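Local atomic coordinates of Drep2 (Drosophila melanogaster, PDB entry 4D2K), a protein that probably takes part in apoptotic DNA fragmentation as a DFF-related protein, using this N-terminal CIDE domain to bind copies of itself and form higher-order assemblies. Residues R10-R19 against F66-L77; V26-L34 against Q59-R67. All blocks are in the same frame, centred on the assembly; numbering follows the deposited sequence.

Both contacts hold together the ubiquitin-like fold of the CIDE domain, and their centres lie about 10 Å apart. Contact 1 joins strand 10-16 to strand 74-77, neighbours in the middle of the mixed sheet, mainly through backbone hydrogen bonds. The face of I14, L75 and L77 is buried; the other carries the partly exposed K13, W15 and V74 beside the buried L76. Contact 2, nested along the chain within the loop that contact 1 closes, lies farther from the chain's centre and rests on aromatic packing between helix 30-34 and residues 60-62 with helix 63-67. F66 serves both, and L75 of contact 1 packs on L33 and I60 of contact 2.

Contact 1: R10-R19 against F66-L77; sequences RPLKIWDSWR and FRTLANNTVLLL
V74 CG1 sits over the centre of one face of the W15 indole, 3.4 Å from the centroid of its six-membered ring, in a CH-pi contact. The R10 guanidinium carries F66 CE2 over one face, with its plane turned 40° from the ring; at its edge NH1 bonds R67 O at 3.2 Å, reaching it from above the carbonyl plane. A bend at chi3 (68°) folds the arginine chain so that NH1 meets the R67 carbonyl. A leucine in place of R10 lacks the guanidinium and would probably leave R67 O without this donor and F66 without the flat group beside it. L76 CD1 lies over one face of the R19 guanidinium, whose NE pairs with E54. Between these groups runs a parallel ladder: K13 N donates to T73 O and K13 O receives L75 N at 2.8 Å, then W15 N donates to L75 O and W15 O receives L77 N. Ahead of it, N72 N meets P11 O in a nearly straight bond (175°). K13 NZ and N72 O share a water. On the face of L12, I14 and L75, L12 CD1 touches F66 CE1 at 3.5 Å, and I14 CD1 packs on L77 CB. The pair is flanked by strand 22-27 beside 10-16 and strand 49-53 beside 74-79, while L33 of helix 30-40 covers L75 and F66.

Contact 2: V26-L34 against Q59-R67; sequences VVGTFEELL and QIEDGEYFR
The N-terminal turn of helix 30-40 meets the short helix 63-67 of the ubiquitin-like fold at F30 and F66, the helix segments running 83° apart. Each helix has a capped start: T29 OG1 accepts from E32 N, and D62 OD1 from Y65 N. The F30 and F66 side chains meet through their beta carbons, CB to CB 3.9 Å, and their rings then reach toward different partners. With CG anti to the backbone N (chi1 174°), F30 lays one ring face against the turn before helix 63-67, D62 N over its centre and E61 C toward the rim; L34 CG covers the opposite face. Its CE1 comes to 3.3 Å from I60 O and also touches I60 CG2. The F66 ring puts one face on the backbone entering the other helix, with F30 N 3.7 Å above its centre and T29 C nearer the rim. Around its edge are L33 CD2, 3.9 Å from CD1, and V27 CG2, 4.0 Å from CZ. The joint between the two segments is therefore made by shape and dispersion: two aromatic rings press against peptide groups and aliphatic carbons, while the polar bonds of the two N-caps stay within each segment and satisfy the N-H of E32 and of Y65 in the first helical turns.

Contact 1: R10-R19 against F66-L77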
loop_
_atom_site.group_PDB
_atom_site.type_symbol
_atom_site.label_atom_id
_atom_site.label_comp_id
_atom_site.label_asym_id
_atom_site.label_seq_id
_atom_site.Cartn_x
_atom_site.Cartn_y
_atom_site.Cartn_z
ATOM N N ARG A 10 -12.487 1.939 3.461
ATOM C CA ARG A 10 -12.282 0.527 3.793
ATOM C C ARG A 10 -10.939 0.397 4.515
ATOM O O ARG A 10 -10.013 1.155 4.225
ATOM C CB ARG A 10 -12.314 -0.339 2.516
ATOM C CG ARG A 10 -11.101 -0.128 1.605
ATOM C CD ARG A 10 -11.268 -0.687 0.200
ATOM N NE ARG A 10 -12.275 0.056 -0.563
ATOM C CZ ARG A 10 -12.817 -0.370 -1.701
ATOM N NH1 ARG A 10 -12.440 -1.531 -2.214
ATOM N NH2 ARG A 10 -13.722 0.368 -2.329
ATOM N N PRO A 11 -10.806 -0.587 5.411
ATOM C CA PRO A 11 -9.518 -0.813 6.080
ATOM C C PRO A 11 -8.600 -1.584 5.157
ATOM O O PRO A 11 -9.094 -2.452 4.437
ATOM C CB PRO A 11 -9.886 -1.655 7.300
ATOM C CG PRO A 11 -11.161 -2.357 6.900
ATOM C CD PRO A 11 -11.879 -1.442 5.946
ATOM N N LEU A 12 -7.312 -1.234 5.138
ATOM C CA LEU A 12 -6.284 -1.968 4.403
ATOM C C LEU A 12 -5.046 -1.983 5.292
ATOM O O LEU A 12 -4.913 -1.105 6.159
ATOM C CB LEU A 12 -5.981 -1.306 3.050
ATOM C CG LEU A 12 -7.139 -1.250 2.039
ATOM C CD1 LEU A 12 -6.776 -0.425 0.807
ATOM C CD2 LEU A 12 -7.606 -2.651 1.666
ATOM N N LYS A 13 -4.152 -2.960 5.097
ATOM C CA LYS A 13 -2.912 -3.019 5.880
ATOM C C LYS A 13 -1.718 -2.615 5.000
ATOM O O LYS A 13 -1.545 -3.122 3.890
ATOM C CB LYS A 13 -2.702 -4.421 6.475
ATOM C CG LYS A 13 -3.733 -4.813 7.585
ATOM C CD LYS A 13 -3.662 -6.335 7.904
ATOM C CE LYS A 13 -4.630 -6.771 9.039
ATOM N NZ LYS A 13 -4.602 -8.259 9.306
ATOM N N ILE A 14 -0.867 -1.733 5.503
ATOM C CA ILE A 14 0.221 -1.233 4.698
ATOM C C ILE A 14 1.511 -1.434 5.479
ATOM O O ILE A 14 1.708 -0.915 6.580
ATOM C CB ILE A 14 0.000 0.254 4.272
ATOM C CG1 ILE A 14 1.064 0.695 3.266
ATOM C CG2 ILE A 14 0.019 1.202 5.457
ATOM C CD1 ILE A 14 0.814 0.211 1.848
ATOM N N TRP A 15 2.357 -2.293 4.924
ATOM C CA TRP A 15 3.595 -2.669 5.574
ATOM C C TRP A 15 4.785 -2.193 4.730
ATOM O O TRP A 15 4.678 -2.075 3.498
ATOM C CB TRP A 15 3.652 -4.187 5.730
ATOM C CG TRP A 15 2.576 -4.801 6.568
ATOM C CD1 TRP A 15 1.548 -4.162 7.177
ATOM C CD2 TRP A 15 2.411 -6.195 6.858
ATOM N NE1 TRP A 15 0.761 -5.063 7.848
ATOM C CE2 TRP A 15 1.270 -6.320 7.664
ATOM C CE3 TRP A 15 3.117 -7.348 6.508
ATOM C CZ2 TRP A 15 0.817 -7.564 8.141
ATOM C CZ3 TRP A 15 2.657 -8.586 6.977
ATOM C CH2 TRP A 15 1.523 -8.677 7.779
ATOM N N ASP A 16 5.953 -2.035 5.352
ATOM C CA ASP A 16 7.099 -1.572 4.577
ATOM C C ASP A 16 7.658 -2.770 3.828
ATOM O O ASP A 16 7.185 -3.895 4.031
ATOM C CB ASP A 16 8.147 -0.881 5.460
ATOM C CG ASP A 16 8.786 -1.804 6.485
ATOM O OD1 ASP A 16 8.898 -3.031 6.286
ATOM O OD2 ASP A 16 9.156 -1.282 7.542
ATOM N N SER A 17 8.616 -2.513 2.941
ATOM C CA SER A 17 9.213 -3.537 2.077
ATOM C C SER A 17 9.742 -4.731 2.853
ATOM O O SER A 17 9.684 -5.842 2.360
ATOM C CB SER A 17 10.313 -2.938 1.203
ATOM O OG SER A 17 11.360 -2.385 1.976
ATOM N N TRP A 18 10.214 -4.505 4.074
ATOM C CA TRP A 18 10.798 -5.575 4.895
ATOM C C TRP A 18 9.769 -6.277 5.779
ATOM O O TRP A 18 10.119 -7.203 6.506
ATOM C CB TRP A 18 11.882 -5.012 5.830
ATOM C CG TRP A 18 13.110 -4.506 5.167
ATOM C CD1 TRP A 18 13.402 -3.209 4.874
ATOM C CD2 TRP A 18 14.228 -5.285 4.726
ATOM N NE1 TRP A 18 14.631 -3.131 4.267
ATOM C CE2 TRP A 18 15.158 -4.391 4.164
ATOM C CE3 TRP A 18 14.532 -6.650 4.748
ATOM C CZ2 TRP A 18 16.371 -4.816 3.628
ATOM C CZ3 TRP A 18 15.737 -7.073 4.215
ATOM C CH2 TRP A 18 16.641 -6.158 3.663
ATOM N N ARG A 19 8.509 -5.843 5.717
ATOM C CA ARG A 19 7.438 -6.395 6.567
ATOM C C ARG A 19 7.757 -6.148 8.052
ATOM O O ARG A 19 7.409 -6.948 8.919
ATOM C CB ARG A 19 7.201 -7.891 6.292
ATOM C CG ARG A 19 6.903 -8.234 4.831
ATOM C CD ARG A 19 6.789 -9.751 4.644
ATOM N NE ARG A 19 6.207 -10.111 3.351
ATOM C CZ ARG A 19 6.887 -10.231 2.209
ATOM N NH1 ARG A 19 8.204 -10.070 2.191
ATOM N NH2 ARG A 19 6.244 -10.557 1.089
ATOM N N PHE A 66 -7.589 -1.425 -7.422
ATOM C CA PHE A 66 -7.692 -1.058 -6.024
ATOM C C PHE A 66 -9.076 -1.408 -5.491
ATOM O O PHE A 66 -9.206 -1.998 -4.416
ATOM C CB PHE A 66 -7.407 0.439 -5.825
ATOM C CG PHE A 66 -7.875 0.953 -4.496
ATOM C CD1 PHE A 66 -7.042 0.908 -3.393
ATOM C CD2 PHE A 66 -9.171 1.446 -4.340
ATOM C CE1 PHE A 66 -7.482 1.347 -2.149
ATOM C CE2 PHE A 66 -9.624 1.877 -3.105
ATOM C CZ PHE A 66 -8.776 1.829 -2.000
ATOM N N ARG A 67 -10.108 -1.089 -6.266
ATOM C CA ARG A 67 -11.470 -1.317 -5.803
ATOM C C ARG A 67 -11.755 -2.771 -5.724
ATOM O O ARG A 67 -12.663 -3.163 -4.974
ATOM C CB ARG A 67 -12.516 -0.650 -6.705
ATOM C CG ARG A 67 -12.593 0.854 -6.532
ATOM C CD ARG A 67 -13.781 1.461 -7.273
ATOM N NE ARG A 67 -13.544 1.528 -8.714
ATOM C CZ ARG A 67 -12.751 2.430 -9.289
ATOM N NH1 ARG A 67 -12.120 3.324 -8.543
ATOM N NH2 ARG A 67 -12.582 2.442 -10.606
ATOM N N THR A 68 -10.957 -3.601 -6.412
ATOM C CA THR A 68 -11.229 -5.043 -6.211
ATOM C C THR A 68 -10.663 -5.625 -4.906
ATOM O O THR A 68 -10.906 -6.786 -4.603
ATOM C CB THR A 68 -10.665 -5.913 -7.325
ATOM O OG1 THR A 68 -9.242 -6.073 -7.166
ATOM C CG2 THR A 68 -11.063 -5.348 -8.684
ATOM N N LEU A 69 -9.842 -4.865 -4.177
ATOM C CA LEU A 69 -9.192 -5.381 -2.957
ATOM C C LEU A 69 -10.147 -5.627 -1.778
ATOM O O LEU A 69 -10.917 -4.742 -1.421
ATOM C CB LEU A 69 -8.099 -4.405 -2.484
ATOM C CG LEU A 69 -6.957 -4.164 -3.459
ATOM C CD1 LEU A 69 -5.913 -3.207 -2.869
ATOM C CD2 LEU A 69 -6.334 -5.502 -3.883
ATOM N N ALA A 70 -10.041 -6.790 -1.132
ATOM C CA ALA A 70 -10.822 -7.086 0.067
ATOM C C ALA A 70 -10.320 -6.267 1.255
ATOM O O ALA A 70 -9.125 -5.916 1.315
ATOM C CB ALA A 70 -10.747 -8.578 0.405
ATOM N N ASN A 71 -11.223 -5.994 2.203
ATOM C CA ASN A 71 -10.867 -5.340 3.464
ATOM C C ASN A 71 -9.661 -5.999 4.094
ATOM O O ASN A 71 -9.594 -7.227 4.141
ATOM C CB ASN A 71 -12.002 -5.419 4.481
ATOM C CG ASN A 71 -13.140 -4.486 4.172
ATOM O OD1 ASN A 71 -13.136 -3.778 3.167
ATOM N ND2 ASN A 71 -14.117 -4.451 5.068
ATOM N N ASN A 72 -8.735 -5.182 4.586
ATOM C CA ASN A 72 -7.553 -5.660 5.278
ATOM C C ASN A 72 -6.654 -6.593 4.457
ATOM O O ASN A 72 -5.897 -7.391 5.012
ATOM C CB ASN A 72 -7.959 -6.320 6.597
ATOM C CG ASN A 72 -8.201 -5.295 7.698
ATOM O OD1 ASN A 72 -7.362 -4.410 7.924
ATOM N ND2 ASN A 72 -9.332 -5.405 8.390
ATOM N N THR A 73 -6.733 -6.460 3.137
ATOM C CA THR A 73 -5.683 -6.964 2.256
ATOM C C THR A 73 -4.352 -6.337 2.696
ATOM O O THR A 73 -4.291 -5.125 2.959
ATOM C CB THR A 73 -5.951 -6.618 0.765
ATOM O OG1 THR A 73 -7.155 -7.254 0.327
ATOM C CG2 THR A 73 -4.802 -7.058 -0.116
ATOM N N VAL A 74 -3.319 -7.173 2.814
ATOM C CA VAL A 74 -1.979 -6.709 3.190
ATOM C C VAL A 74 -1.195 -6.244 1.956
ATOM O O VAL A 74 -0.992 -7.009 1.021
ATOM C CB VAL A 74 -1.173 -7.809 3.910
ATOM C CG1 VAL A 74 0.159 -7.240 4.435
ATOM C CG2 VAL A 74 -1.984 -8.410 5.039
ATOM N N LEU A 75 -0.783 -4.985 1.967
ATOM C CA LEU A 75 -0.045 -4.346 0.880
ATOM C C LEU A 75 1.342 -3.917 1.367
ATOM O O LEU A 75 1.524 -3.647 2.550
ATOM C CB LEU A 75 -0.808 -3.127 0.349
ATOM C CG LEU A 75 -2.219 -3.335 -0.206
ATOM C CD1 LEU A 75 -2.898 -1.994 -0.537
ATOM C CD2 LEU A 75 -2.162 -4.243 -1.441
ATOM N N LEU A 76 2.328 -3.886 0.476
ATOM C CA LEU A 76 3.628 -3.327 0.825
ATOM C C LEU A 76 3.802 -2.037 0.054
ATOM O O LEU A 76 3.452 -1.934 -1.126
ATOM C CB LEU A 76 4.787 -4.283 0.499
ATOM C CG LEU A 76 4.779 -5.726 1.012
ATOM C CD1 LEU A 76 6.115 -6.391 0.714
ATOM C CD2 LEU A 76 4.452 -5.814 2.494
ATOM N N LEU A 77 4.374 -1.057 0.725
ATOM C CA LEU A 77 4.744 0.162 0.062
ATOM C C LEU A 77 6.239 0.038 -0.235
ATOM O O LEU A 77 7.016 -0.209 0.664
ATOM C CB LEU A 77 4.420 1.359 0.951
ATOM C CG LEU A 77 4.391 2.769 0.384
ATOM C CD1 LEU A 77 3.506 3.625 1.259
ATOM C CD2 LEU A 77 5.786 3.328 0.388
HETATM O O HOH W 1 -5.693 -9.284 7.172
#

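Contact 2: V26-L34 against Q59-R67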
loop_
_atom_site.group_PDB
_atom_site.type_symbol
_atom_site.label_atom_id
_atom_site.label_comp_id
_atom_site.label_asym_id
_atom_site.label_seq_id
_atom_site.Cartn_x
_atom_site.Cartn_y
_atom_site.Cartn_z
ATOM N N VAL A 26 -7.342 3.485 6.617
ATOM C CA VAL A 26 -8.721 3.412 6.179
ATOM C C VAL A 26 -8.909 4.425 5.076
ATOM O O VAL A 26 -8.794 5.621 5.317
ATOM C CB VAL A 26 -9.708 3.692 7.325
ATOM C CG1 VAL A 26 -11.151 3.608 6.802
ATOM C CG2 VAL A 26 -9.494 2.712 8.454
ATOM N N VAL A 27 -9.200 3.945 3.864
ATOM C CA VAL A 27 -9.183 4.798 2.674
ATOM C C VAL A 27 -10.277 4.428 1.676
ATOM O O VAL A 27 -10.714 3.268 1.607
ATOM C CB VAL A 27 -7.813 4.734 1.944
ATOM C CG1 VAL A 27 -6.678 5.311 2.833
ATOM C CG2 VAL A 27 -7.508 3.304 1.534
ATOM N N GLY A 28 -10.716 5.423 0.902
ATOM C CA GLY A 28 -11.746 5.222 -0.104
ATOM C C GLY A 28 -11.248 5.063 -1.524
ATOM O O GLY A 28 -11.952 4.500 -2.360
ATOM N N THR A 29 -10.053 5.578 -1.811
ATOM C CA THR A 29 -9.513 5.607 -3.176
ATOM C C THR A 29 -8.028 5.228 -3.236
ATOM O O THR A 29 -7.297 5.335 -2.239
ATOM C CB THR A 29 -9.631 7.022 -3.834
ATOM O OG1 THR A 29 -8.793 7.922 -3.106
ATOM C CG2 THR A 29 -11.071 7.574 -3.819
ATOM N N PHE A 30 -7.578 4.833 -4.424
ATOM C CA PHE A 30 -6.172 4.503 -4.624
ATOM C C PHE A 30 -5.252 5.688 -4.318
ATOM O O PHE A 30 -4.201 5.528 -3.685
ATOM C CB PHE A 30 -5.945 4.000 -6.047
ATOM C CG PHE A 30 -4.498 3.778 -6.371
ATOM C CD1 PHE A 30 -3.795 2.725 -5.812
ATOM C CD2 PHE A 30 -3.840 4.643 -7.236
ATOM C CE1 PHE A 30 -2.463 2.545 -6.100
ATOM C CE2 PHE A 30 -2.509 4.472 -7.531
ATOM C CZ PHE A 30 -1.815 3.424 -6.961
ATOM N N GLU A 31 -5.701 6.890 -4.648
ATOM C CA GLU A 31 -4.860 8.060 -4.472
ATOM C C GLU A 31 -4.697 8.327 -2.971
ATOM O O GLU A 31 -3.595 8.618 -2.461
ATOM C CB GLU A 31 -5.499 9.268 -5.178
ATOM C CG GLU A 31 -5.568 9.209 -6.738
ATOM C CD GLU A 31 -6.546 8.166 -7.328
ATOM O OE1 GLU A 31 -7.667 7.961 -6.791
ATOM O OE2 GLU A 31 -6.184 7.550 -8.357
ATOM N N GLU A 32 -5.794 8.122 -2.251
ATOM C CA GLU A 32 -5.811 8.235 -0.806
ATOM C C GLU A 32 -4.996 7.086 -0.192
ATOM O O GLU A 32 -4.347 7.261 0.847
ATOM C CB GLU A 32 -7.267 8.262 -0.318
ATOM C CG GLU A 32 -7.496 8.620 1.136
ATOM C CD GLU A 32 -8.973 8.524 1.507
ATOM O OE1 GLU A 32 -9.820 8.865 0.648
ATOM O OE2 GLU A 32 -9.290 8.076 2.633
ATOM N N LEU A 33 -5.015 5.918 -0.832
ATOM C CA LEU A 33 -4.140 4.839 -0.384
ATOM C C LEU A 33 -2.690 5.301 -0.390
ATOM O O LEU A 33 -1.988 5.102 0.599
ATOM C CB LEU A 33 -4.309 3.579 -1.243
ATOM C CG LEU A 33 -3.234 2.513 -0.998
ATOM C CD1 LEU A 33 -3.212 2.071 0.452
ATOM C CD2 LEU A 33 -3.519 1.310 -1.867
ATOM N N LEU A 34 -2.259 5.961 -1.469
ATOM C CA LEU A 34 -0.888 6.488 -1.540
ATOM C C LEU A 34 -0.595 7.557 -0.479
ATOM O O LEU A 34 0.431 7.504 0.204
ATOM C CB LEU A 34 -0.604 7.069 -2.931
ATOM C CG LEU A 34 -0.585 6.117 -4.128
ATOM C CD1 LEU A 34 -0.360 6.867 -5.434
ATOM C CD2 LEU A 34 0.506 5.095 -3.937
ATOM N N GLN A 59 1.596 -5.555 -8.616
ATOM C CA GLN A 59 1.535 -4.114 -8.405
ATOM C C GLN A 59 0.125 -3.544 -8.577
ATOM O O GLN A 59 -0.592 -3.957 -9.469
ATOM C CB GLN A 59 2.489 -3.391 -9.355
ATOM C CG GLN A 59 2.660 -1.942 -9.002
ATOM C CD GLN A 59 3.751 -1.245 -9.802
ATOM O OE1 GLN A 59 4.542 -1.884 -10.502
ATOM N NE2 GLN A 59 3.820 0.073 -9.664
ATOM N N ILE A 60 -0.253 -2.588 -7.737
ATOM C CA ILE A 60 -1.535 -1.895 -7.895
ATOM C C ILE A 60 -1.253 -0.466 -8.334
ATOM O O ILE A 60 -0.541 0.271 -7.631
ATOM C CB ILE A 60 -2.370 -1.875 -6.579
ATOM C CG1 ILE A 60 -2.702 -3.294 -6.117
ATOM C CG2 ILE A 60 -3.648 -1.087 -6.764
ATOM C CD1 ILE A 60 -1.715 -3.864 -5.141
ATOM N N GLU A 61 -1.821 -0.046 -9.461
ATOM C CA GLU A 61 -1.513 1.284 -10.005
ATOM C C GLU A 61 -2.711 2.121 -10.382
ATOM O O GLU A 61 -2.564 3.090 -11.121
ATOM C CB GLU A 61 -0.647 1.187 -11.272
ATOM C CG GLU A 61 0.598 0.333 -11.181
ATOM C CD GLU A 61 1.285 0.232 -12.526
ATOM O OE1 GLU A 61 1.609 1.285 -13.116
ATOM O OE2 GLU A 61 1.484 -0.893 -13.010
ATOM N N ASP A 62 -3.891 1.757 -9.904
ATOM C CA ASP A 62 -5.105 2.446 -10.341
ATOM C C ASP A 62 -6.321 2.081 -9.487
ATOM O O ASP A 62 -6.334 1.056 -8.806
ATOM C CB ASP A 62 -5.390 2.174 -11.826
ATOM C CG ASP A 62 -5.343 0.686 -12.177
ATOM O OD1 ASP A 62 -6.191 -0.099 -11.692
ATOM O OD2 ASP A 62 -4.479 0.306 -13.002
ATOM N N GLY A 63 -7.325 2.954 -9.518
ATOM C CA GLY A 63 -8.576 2.720 -8.825
ATOM C C GLY A 63 -9.295 1.433 -9.164
ATOM O O GLY A 63 -9.986 0.879 -8.311
ATOM N N GLU A 64 -9.180 0.960 -10.395
ATOM C CA GLU A 64 -9.970 -0.215 -10.774
ATOM C C GLU A 64 -9.510 -1.476 -9.996
ATOM O O GLU A 64 -10.298 -2.168 -9.283
ATOM C CB GLU A 64 -9.871 -0.452 -12.293
ATOM C CG GLU A 64 -10.472 0.675 -13.169
ATOM C CD GLU A 64 -9.521 1.866 -13.358
ATOM O OE1 GLU A 64 -8.303 1.644 -13.568
ATOM O OE2 GLU A 64 -9.988 3.024 -13.261
ATOM N N TYR A 65 -8.206 -1.714 -10.033
ATOM C CA TYR A 65 -7.690 -2.881 -9.349
ATOM C C TYR A 65 -7.820 -2.663 -7.851
ATOM O O TYR A 65 -8.126 -3.585 -7.119
ATOM C CB TYR A 65 -6.236 -3.158 -9.715
ATOM C CG TYR A 65 -5.839 -4.570 -9.358
ATOM C CD1 TYR A 65 -6.107 -5.629 -10.235
ATOM C CD2 TYR A 65 -5.292 -4.870 -8.115
ATOM C CE1 TYR A 65 -5.788 -6.947 -9.907
ATOM C CE2 TYR A 65 -4.951 -6.191 -7.778
ATOM C CZ TYR A 65 -5.204 -7.215 -8.684
ATOM O OH TYR A 65 -4.900 -8.502 -8.347
ATOM N N PHE A 66 -7.589 -1.425 -7.422
ATOM C CA PHE A 66 -7.692 -1.058 -6.024
ATOM C C PHE A 66 -9.076 -1.408 -5.491
ATOM O O PHE A 66 -9.206 -1.998 -4.416
ATOM C CB PHE A 66 -7.407 0.439 -5.825
ATOM C CG PHE A 66 -7.875 0.953 -4.496
ATOM C CD1 PHE A 66 -7.042 0.908 -3.393
ATOM C CD2 PHE A 66 -9.171 1.446 -4.340
ATOM C CE1 PHE A 66 -7.482 1.347 -2.149
ATOM C CE2 PHE A 66 -9.624 1.877 -3.105
ATOM C CZ PHE A 66 -8.776 1.829 -2.000
ATOM N N ARG A 67 -10.108 -1.089 -6.266
ATOM C CA ARG A 67 -11.470 -1.317 -5.803
ATOM C C ARG A 67 -11.755 -2.771 -5.724
ATOM O O ARG A 67 -12.663 -3.163 -4.974
ATOM C CB ARG A 67 -12.516 -0.650 -6.705
ATOM C CG ARG A 67 -12.593 0.854 -6.532
ATOM C CD ARG A 67 -13.781 1.461 -7.273
ATOM N NE ARG A 67 -13.544 1.528 -8.714
ATOM C CZ ARG A 67 -12.751 2.430 -9.289
ATOM N NH1 ARG A 67 -12.120 3.324 -8.543
ATOM N NH2 ARG A 67 -12.582 2.442 -10.606
#